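Local coordinates for methionine gamma-lyase (Trichomonas vaginalis, PDB 1PFF), which belongs to the pyridoxal-phosphate-dependent enzymes of the Cys/Met metabolism family, whose members share the broad fold of the aminotransferase clan, at residues I41-L46 / T91-T96; P126-P131 / M241-S246; G135-V140 / C159-I164. All coordinates share one frame; numbering follows the deposited sequence.

Overall arrangement
From the N terminus, contact 1 comes first. It closes a loop of 44 residues between the ends of strands 39-43 and 84-90, neighbours in the seven-stranded sheet. Contact 2 opens later, at helix 125-128, and closes a long loop at 241-246, just before strand 247-251 of the second sheet. Contact 3 falls within that loop and joins strands 138-142 and 156-160 of the first sheet. No contacts cross. Contact 2 touches both others: Met241 packs on Pro92 of contact 1, and Pro131 packs on Val136 and Val139 of contact 3. Contacts 1 and 3 share a sheet but do not touch; their centres are about 20 Å apart.

Contact 1. Residues I41-L46 / T91-T96; sequences ISDDCL and TPANPT
Asn94 and Ala93 meet the turn around Cys45 through one polar and one apolar contact. The polar contact is a hydrogen bond from the side chain of Asn94 to the backbone. As modelled, Asn94 ND2 donates to Cys45 O over 2.6 Å, with an N-H...O angle of 150°. The donor stands about 50° out of the plane of that carbonyl, not on a lone pair. Asn94 ND2 also has a weak hydrogen bond to Glu90, at the end of strand 84-90. The placing of the whole Asn94 amide is uncertain, because its OD1 sits too close to the Leu46 carbonyl group.

The apolar contact is small. Cys45 CB rests on Ala93 CB at 3.6 Å, methylene against methyl. Pro95 CD lies at the margin, 4.4 Å from Cys45 CB. With the sulfur turned beside the backbone N of Cys45, it is CB that meets Ala93. Leu46 directs its CB away from 91-96, and its side chain packs on Phe54, Phe67 and Tyr88.

Bonds within 41-46 shape the turn. Asp43 OD1 accepts from Cys45 N at 3.0 Å, which makes an Asx turn. This N-H comes from well above the carboxylate plane. Asp43 OD2 forms a salt bridge with Lys98 and accepts from Met70 N, so the carboxylate is held at both oxygens. Just before it, Ser42 OG donates to Asp43 O at 3.0 Å, on a lone pair in the carbonyl plane.

Strands 39-43 and 84-90 are parallel neighbours, and the contact joins the loops that leave their C-terminal ends. This is the layout of the large domain of fold type I pyridoxal-phosphate enzymes, where the cofactor site lies at such strand ends.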
loop_
_atom_site.group_PDB
_atom_site.type_symbol
_atom_site.label_atom_id
_atom_site.label_comp_id
_atom_site.label_asym_id
_atom_site.label_seq_id
_atom_site.Cartn_x
_atom_site.Cartn_y
_atom_site.Cartn_z
ATOM N N ILE A 41 -16.199 -27.265 -24.970
ATOM C CA ILE A 41 -17.407 -26.646 -25.504
ATOM C C ILE A 41 -17.591 -25.336 -24.776
ATOM O O ILE A 41 -17.604 -25.310 -23.543
ATOM C CB ILE A 41 -18.644 -27.541 -25.289
ATOM C CG1 ILE A 41 -18.413 -28.929 -25.893
ATOM C CG2 ILE A 41 -19.896 -26.870 -25.892
ATOM C CD1 ILE A 41 -19.350 -29.989 -25.377
ATOM N N SER A 42 -17.732 -24.259 -25.536
ATOM C CA SER A 42 -17.946 -22.935 -24.967
ATOM C C SER A 42 -19.217 -22.331 -25.540
ATOM O O SER A 42 -19.619 -22.647 -26.663
ATOM C CB SER A 42 -16.760 -22.020 -25.282
ATOM O OG SER A 42 -16.999 -20.691 -24.824
ATOM N N ASP A 43 -19.862 -21.477 -24.750
ATOM C CA ASP A 43 -20.945 -20.666 -25.264
ATOM C C ASP A 43 -20.392 -19.672 -26.291
ATOM O O ASP A 43 -19.213 -19.311 -26.254
ATOM C CB ASP A 43 -21.679 -19.935 -24.141
ATOM C CG ASP A 43 -22.906 -19.192 -24.641
ATOM O OD1 ASP A 43 -22.951 -17.955 -24.469
ATOM O OD2 ASP A 43 -23.862 -19.759 -25.224
ATOM N N ASP A 44 -21.248 -19.242 -27.208
ATOM C CA ASP A 44 -20.822 -18.344 -28.273
ATOM C C ASP A 44 -20.981 -16.862 -27.916
ATOM O O ASP A 44 -20.752 -16.003 -28.758
ATOM C CB ASP A 44 -21.561 -18.685 -29.574
ATOM C CG ASP A 44 -23.044 -18.384 -29.504
ATOM O OD1 ASP A 44 -23.542 -18.004 -28.420
ATOM O OD2 ASP A 44 -23.800 -18.503 -30.482
ATOM N N CYS A 45 -21.393 -16.572 -26.682
ATOM C CA CYS A 45 -21.487 -15.196 -26.191
ATOM C C CYS A 45 -20.416 -14.955 -25.133
ATOM O O CYS A 45 -20.662 -15.126 -23.932
ATOM C CB CYS A 45 -22.865 -14.917 -25.585
ATOM S SG CYS A 45 -24.265 -15.004 -26.718
ATOM N N LEU A 46 -19.231 -14.550 -25.574
ATOM C CA LEU A 46 -18.107 -14.384 -24.655
ATOM C C LEU A 46 -17.567 -12.955 -24.591
ATOM O O LEU A 46 -17.602 -12.210 -25.575
ATOM C CB LEU A 46 -16.974 -15.356 -24.993
ATOM C CG LEU A 46 -17.232 -16.865 -24.900
ATOM C CD1 LEU A 46 -15.937 -17.605 -25.180
ATOM C CD2 LEU A 46 -17.833 -17.291 -23.553
ATOM N N THR A 91 -23.154 -16.461 -17.490
ATOM C CA THR A 91 -24.545 -16.002 -17.487
ATOM C C THR A 91 -24.774 -15.005 -16.338
ATOM O O THR A 91 -24.219 -15.188 -15.246
ATOM C CB THR A 91 -25.538 -17.204 -17.450
ATOM O OG1 THR A 91 -26.892 -16.728 -17.480
ATOM C CG2 THR A 91 -25.429 -17.990 -16.129
ATOM N N PRO A 92 -25.507 -13.918 -16.599
ATOM C CA PRO A 92 -25.983 -13.561 -17.943
ATOM C C PRO A 92 -24.802 -13.229 -18.856
ATOM O O PRO A 92 -23.766 -12.766 -18.363
ATOM C CB PRO A 92 -26.829 -12.306 -17.702
ATOM C CG PRO A 92 -27.076 -12.279 -16.223
ATOM C CD PRO A 92 -25.901 -12.923 -15.585
ATOM N N ALA A 93 -24.956 -13.479 -20.153
ATOM C CA ALA A 93 -23.843 -13.367 -21.093
ATOM C C ALA A 93 -23.667 -11.931 -21.585
ATOM O O ALA A 93 -24.538 -11.092 -21.396
ATOM C CB ALA A 93 -24.020 -14.338 -22.251
ATOM N N ASN A 94 -22.554 -11.688 -22.273
ATOM C CA ASN A 94 -21.870 -10.388 -22.309
ATOM C C ASN A 94 -22.403 -9.202 -23.102
ATOM O O ASN A 94 -22.382 -8.090 -22.558
ATOM C CB ASN A 94 -20.405 -10.611 -22.668
ATOM C CG ASN A 94 -20.196 -11.938 -23.346
ATOM O OD1 ASN A 94 -20.150 -12.014 -24.578
ATOM N ND2 ASN A 94 -20.140 -13.011 -22.550
ATOM N N PRO A 95 -22.809 -9.353 -24.374
ATOM C CA PRO A 95 -23.365 -8.193 -25.069
ATOM C C PRO A 95 -24.815 -7.967 -24.641
ATOM O O PRO A 95 -25.133 -6.895 -24.130
ATOM C CB PRO A 95 -23.265 -8.567 -26.565
ATOM C CG PRO A 95 -22.660 -9.924 -26.606
ATOM C CD PRO A 95 -22.796 -10.544 -25.238
ATOM N N THR A 96 -25.672 -8.971 -24.818
ATOM C CA THR A 96 -27.110 -8.731 -24.715
ATOM C C THR A 96 -27.792 -9.513 -23.596
ATOM O O THR A 96 -29.010 -9.709 -23.632
ATOM C CB THR A 96 -27.798 -9.008 -26.060
ATOM O OG1 THR A 96 -27.353 -10.275 -26.549
ATOM C CG2 THR A 96 -27.337 -8.007 -27.130
#

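Contact 2. Residues P126-P131 / M241-S246; sequences PILTNP and MKMFGS
Leu128 turns toward Met243 and Gly245 through its torsions: CG is anti to the carbonyl carbon, CD1 is anti to CA (chi2 -174°), and both methyls reach the bend of 241-246. Leu128 CD2 touches Met243 CB at 3.8 Å, with Met243 CG a little farther off. Leu128 CD1 comes close to the backbone, 3.6 Å from both Met243 O and Gly245 N. Gly245 has a positive phi where the chain turns.

The backbones are joined by one hydrogen bond. Lys242 N donates to Leu128 O at 2.9 Å, with an angle of 162°. Met241 CA adds a CA-H...O contact to Leu128 O at 3.3 Å. The aliphatic part of Lys242 lies over the end of the short helix, with Lys242 CD 3.5 Å from Ile127 O.

Thr129 OG1 lies 3.5 Å from Met241 CG, but its hydrogen bond goes to Gln240 O, at the end of helix 234-240. Asn130 ND2 turns back to Pro126 O and also bonds to Glu11.

The contact joins the end of helix 125-128 to the loop before strand 247-251, and so links the regions of the two sheets. A single backbone hydrogen bond links the two chain segments, and no charged pair spans them. The contact therefore depends chiefly on the fit of buried Leu128 against Met243 and the backbone of the bend.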
loop_
_atom_site.group_PDB
_atom_site.type_symbol
_atom_site.label_atom_id
_atom_site.label_comp_id
_atom_site.label_asym_id
_atom_site.label_seq_id
_atom_site.Cartn_x
_atom_site.Cartn_y
_atom_site.Cartn_z
ATOM N N PRO A 126 -21.432 -13.619 -6.268
ATOM C CA PRO A 126 -21.858 -14.637 -5.291
ATOM C C PRO A 126 -23.101 -14.195 -4.512
ATOM O O PRO A 126 -23.785 -15.045 -3.945
ATOM C CB PRO A 126 -20.660 -14.737 -4.338
ATOM C CG PRO A 126 -19.500 -14.179 -5.127
ATOM C CD PRO A 126 -20.106 -13.063 -5.929
ATOM N N ILE A 127 -23.393 -12.894 -4.512
ATOM C CA ILE A 127 -24.604 -12.357 -3.876
ATOM C C ILE A 127 -25.895 -12.808 -4.582
ATOM O O ILE A 127 -26.908 -13.040 -3.925
ATOM C CB ILE A 127 -24.546 -10.790 -3.768
ATOM C CG1 ILE A 127 -23.280 -10.318 -3.041
ATOM C CG2 ILE A 127 -25.801 -10.214 -3.072
ATOM C CD1 ILE A 127 -23.052 -10.964 -1.648
ATOM N N LEU A 128 -25.852 -12.968 -5.906
ATOM C CA LEU A 128 -27.079 -13.208 -6.667
ATOM C C LEU A 128 -27.247 -14.630 -7.193
ATOM O O LEU A 128 -28.370 -15.121 -7.293
ATOM C CB LEU A 128 -27.189 -12.212 -7.817
ATOM C CG LEU A 128 -27.191 -10.726 -7.438
ATOM C CD1 LEU A 128 -27.460 -9.871 -8.685
ATOM C CD2 LEU A 128 -28.163 -10.400 -6.303
ATOM N N THR A 129 -26.131 -15.269 -7.539
ATOM C CA THR A 129 -26.127 -16.637 -8.060
ATOM C C THR A 129 -24.987 -17.430 -7.437
ATOM O O THR A 129 -23.871 -16.927 -7.307
ATOM C CB THR A 129 -25.977 -16.609 -9.608
ATOM O OG1 THR A 129 -27.123 -15.955 -10.170
ATOM C CG2 THR A 129 -26.035 -18.031 -10.223
ATOM N N ASN A 130 -25.273 -18.677 -7.065
ATOM C CA ASN A 130 -24.228 -19.593 -6.614
ATOM C C ASN A 130 -24.201 -20.831 -7.498
ATOM O O ASN A 130 -24.831 -21.834 -7.166
ATOM C CB ASN A 130 -24.445 -19.960 -5.142
ATOM C CG ASN A 130 -24.470 -18.734 -4.242
ATOM O OD1 ASN A 130 -25.470 -18.460 -3.557
ATOM N ND2 ASN A 130 -23.384 -17.974 -4.264
ATOM N N PRO A 131 -23.490 -20.765 -8.629
ATOM C CA PRO A 131 -23.526 -21.856 -9.613
ATOM C C PRO A 131 -23.120 -23.212 -9.038
ATOM O O PRO A 131 -23.630 -24.236 -9.511
ATOM C CB PRO A 131 -22.537 -21.396 -10.704
ATOM C CG PRO A 131 -22.505 -19.881 -10.559
ATOM C CD PRO A 131 -22.603 -19.662 -9.058
ATOM N N MET A 241 -31.261 -16.523 -10.056
ATOM C CA MET A 241 -30.725 -15.214 -9.655
ATOM C C MET A 241 -31.625 -14.585 -8.585
ATOM O O MET A 241 -32.822 -14.473 -8.803
ATOM C CB MET A 241 -30.658 -14.262 -10.861
ATOM C CG MET A 241 -29.796 -14.738 -12.036
ATOM S SD MET A 241 -29.746 -13.544 -13.376
ATOM C CE MET A 241 -28.450 -12.401 -12.785
ATOM N N LYS A 242 -31.061 -14.188 -7.443
ATOM C CA LYS A 242 -31.856 -13.545 -6.383
ATOM C C LYS A 242 -32.354 -12.168 -6.816
ATOM O O LYS A 242 -33.422 -11.726 -6.388
ATOM C CB LYS A 242 -31.071 -13.418 -5.074
ATOM C CG LYS A 242 -30.589 -14.740 -4.519
ATOM C CD LYS A 242 -29.985 -14.557 -3.118
ATOM C CE LYS A 242 -29.208 -15.789 -2.676
ATOM N NZ LYS A 242 -29.998 -17.034 -2.858
ATOM N N MET A 243 -31.546 -11.490 -7.626
ATOM C CA MET A 243 -31.934 -10.265 -8.324
ATOM C C MET A 243 -31.301 -10.359 -9.709
ATOM O O MET A 243 -30.504 -11.259 -9.963
ATOM C CB MET A 243 -31.428 -9.018 -7.598
ATOM C CG MET A 243 -31.906 -8.871 -6.145
ATOM S SD MET A 243 -31.139 -7.389 -5.423
ATOM C CE MET A 243 -32.340 -6.267 -5.542
ATOM N N PHE A 244 -31.630 -9.428 -10.594
ATOM C CA PHE A 244 -31.318 -9.632 -12.005
ATOM C C PHE A 244 -30.032 -8.985 -12.529
ATOM O O PHE A 244 -29.839 -8.897 -13.748
ATOM C CB PHE A 244 -32.539 -9.264 -12.848
ATOM C CG PHE A 244 -33.751 -10.104 -12.537
ATOM C CD1 PHE A 244 -34.736 -9.624 -11.669
ATOM C CD2 PHE A 244 -33.900 -11.374 -13.095
ATOM C CE1 PHE A 244 -35.851 -10.381 -11.376
ATOM C CE2 PHE A 244 -35.020 -12.153 -12.811
ATOM C CZ PHE A 244 -36.001 -11.661 -11.946
ATOM N N GLY A 245 -29.150 -8.582 -11.606
ATOM C CA GLY A 245 -27.877 -7.959 -11.938
ATOM C C GLY A 245 -27.973 -6.466 -12.229
ATOM O O GLY A 245 -29.071 -5.896 -12.232
ATOM N N SER A 246 -26.835 -5.823 -12.493
ATOM C CA SER A 246 -26.853 -4.376 -12.761
ATOM C C SER A 246 -26.374 -4.013 -14.173
ATOM O O SER A 246 -26.204 -2.841 -14.505
ATOM C CB SER A 246 -26.076 -3.608 -11.688
ATOM O OG SER A 246 -24.795 -4.172 -11.484
#

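Contact 3. Residues G135-V140 / C159-I164; sequences GVDIVV and CSRADI
Val139 and Cys159 form an antiparallel, hydrogen-bonded pair between strands 138-142 and 156-160. Strand 156-160 is the antiparallel member next to a run of parallel strands, as in the large sheet of fold type I pyridoxal-phosphate enzymes.

The tight part is this pair and the packing beside it. Val139 N donates to Cys159 O at 3.0 Å, and Cys159 N returns a bond to Val139 O at 2.9 Å. Both are nearly straight, at 172° and 168°. One step on, Ser160 OG is anti to its backbone N (chi1 -165°) and donates to Asp137 O at 2.6 Å, from above the carbonyl plane. Ile138 CD1 packs on Ile164 CG2 at 3.7 Å, which ties the first turn of helix 162-177 to the sheet. Phe33 and Leu116 also touch Ile164.

The looser part is the charged, solvent-facing side around Arg161. Arg161, at the N-cap position of that helix, and Asp137 lie side by side. Their salt bridge is long, 4.0 Å from Asp137 OD1 to Arg161 NH1, and a water fills in by donating to Asp137 OD1 and accepting from Arg161 NH1. Arg161 NE makes a salt bridge with Asp163 OD1, with hydrogen bonds that are weak, while Asp137 OD2 is held by Arg110 and Val117 N. Guanidinium and Asp137 carboxylate planes are almost perpendicular. Ile164 CD1 lies against one face of the Arg161 guanidinium, 3.4 Å above the plane and displaced from its centre.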
loop_
_atom_site.group_PDB
_atom_site.type_symbol
_atom_site.label_atom_id
_atom_site.label_comp_id
_atom_site.label_asym_id
_atom_site.label_seq_id
_atom_site.Cartn_x
_atom_site.Cartn_y
_atom_site.Cartn_z
ATOM N N GLY A 135 -24.549 -27.594 -9.220
ATOM C CA GLY A 135 -23.746 -28.679 -9.754
ATOM C C GLY A 135 -22.550 -28.298 -10.616
ATOM O O GLY A 135 -21.821 -29.171 -11.077
ATOM N N VAL A 136 -22.343 -27.002 -10.834
ATOM C CA VAL A 136 -21.159 -26.510 -11.534
ATOM C C VAL A 136 -19.900 -26.950 -10.775
ATOM O O VAL A 136 -19.910 -27.018 -9.546
ATOM C CB VAL A 136 -21.224 -24.964 -11.681
ATOM C CG1 VAL A 136 -19.896 -24.366 -12.121
ATOM C CG2 VAL A 136 -22.336 -24.593 -12.654
ATOM N N ASP A 137 -18.828 -27.271 -11.498
ATOM C CA ASP A 137 -17.587 -27.712 -10.851
ATOM C C ASP A 137 -16.692 -26.566 -10.420
ATOM O O ASP A 137 -16.138 -26.572 -9.320
ATOM C CB ASP A 137 -16.816 -28.653 -11.767
ATOM C CG ASP A 137 -17.584 -29.910 -12.053
ATOM O OD1 ASP A 137 -17.728 -30.737 -11.125
ATOM O OD2 ASP A 137 -18.124 -30.117 -13.151
ATOM N N ILE A 138 -16.551 -25.576 -11.294
ATOM C CA ILE A 138 -15.660 -24.450 -11.035
ATOM C C ILE A 138 -16.378 -23.145 -11.358
ATOM O O ILE A 138 -17.007 -23.018 -12.418
ATOM C CB ILE A 138 -14.375 -24.559 -11.922
ATOM C CG1 ILE A 138 -13.632 -25.881 -11.674
ATOM C CG2 ILE A 138 -13.454 -23.352 -11.679
ATOM C CD1 ILE A 138 -12.369 -26.062 -12.542
ATOM N N VAL A 139 -16.260 -22.170 -10.460
ATOM C CA VAL A 139 -16.756 -20.822 -10.703
ATOM C C VAL A 139 -15.566 -19.863 -10.758
ATOM O O VAL A 139 -14.666 -19.945 -9.914
ATOM C CB VAL A 139 -17.739 -20.374 -9.599
ATOM C CG1 VAL A 139 -18.048 -18.881 -9.698
ATOM C CG2 VAL A 139 -19.035 -21.165 -9.688
ATOM N N VAL A 140 -15.559 -18.988 -11.760
ATOM C CA VAL A 140 -14.541 -17.948 -11.900
ATOM C C VAL A 140 -15.143 -16.535 -11.813
ATOM O O VAL A 140 -16.299 -16.317 -12.179
ATOM C CB VAL A 140 -13.692 -18.106 -13.199
ATOM C CG1 VAL A 140 -12.907 -19.460 -13.176
ATOM C CG2 VAL A 140 -14.551 -17.966 -14.467
ATOM N N CYS A 159 -13.226 -20.721 -7.574
ATOM C CA CYS A 159 -13.826 -21.464 -6.470
ATOM C C CYS A 159 -14.236 -22.860 -6.907
ATOM O O CYS A 159 -14.903 -23.021 -7.933
ATOM C CB CYS A 159 -15.065 -20.743 -5.950
ATOM S SG CYS A 159 -14.731 -19.042 -5.471
ATOM N N SER A 160 -13.867 -23.863 -6.114
ATOM C CA SER A 160 -14.152 -25.259 -6.456
ATOM C C SER A 160 -13.879 -26.174 -5.260
ATOM O O SER A 160 -13.652 -25.689 -4.137
ATOM C CB SER A 160 -13.314 -25.687 -7.679
ATOM O OG SER A 160 -13.803 -26.894 -8.256
ATOM N N ARG A 161 -13.914 -27.485 -5.506
ATOM C CA ARG A 161 -13.506 -28.497 -4.526
ATOM C C ARG A 161 -12.033 -28.310 -4.190
ATOM O O ARG A 161 -11.267 -27.822 -5.030
ATOM C CB ARG A 161 -13.678 -29.910 -5.098
ATOM C CG ARG A 161 -14.970 -30.164 -5.835
ATOM C CD ARG A 161 -15.283 -31.634 -6.082
ATOM N NE ARG A 161 -14.161 -32.382 -6.654
ATOM C CZ ARG A 161 -14.053 -32.737 -7.933
ATOM N NH1 ARG A 161 -14.990 -32.401 -8.814
ATOM N NH2 ARG A 161 -12.991 -33.428 -8.339
ATOM N N ALA A 162 -11.635 -28.721 -2.986
ATOM C CA ALA A 162 -10.249 -28.581 -2.524
ATOM C C ALA A 162 -9.229 -29.211 -3.473
ATOM O O ALA A 162 -8.177 -28.618 -3.763
ATOM C CB ALA A 162 -10.091 -29.150 -1.118
ATOM N N ASP A 163 -9.543 -30.402 -3.971
ATOM C CA ASP A 163 -8.605 -31.103 -4.840
ATOM C C ASP A 163 -8.402 -30.422 -6.203
ATOM O O ASP A 163 -7.275 -30.366 -6.702
ATOM C CB ASP A 163 -8.919 -32.611 -4.929
ATOM C CG ASP A 163 -10.197 -32.933 -5.696
ATOM O OD1 ASP A 163 -11.040 -32.045 -5.955
ATOM O OD2 ASP A 163 -10.440 -34.101 -6.081
ATOM N N ILE A 164 -9.474 -29.874 -6.777
ATOM C CA ILE A 164 -9.370 -29.044 -7.981
ATOM C C ILE A 164 -8.547 -27.767 -7.724
ATOM O O ILE A 164 -7.617 -27.466 -8.477
ATOM C CB ILE A 164 -10.769 -28.693 -8.552
ATOM C CG1 ILE A 164 -11.425 -29.940 -9.160
ATOM C CG2 ILE A 164 -10.658 -27.584 -9.624
ATOM C CD1 ILE A 164 -12.896 -29.772 -9.490
HETATM O O HOH W 1 -16.971 -30.810 -8.565
#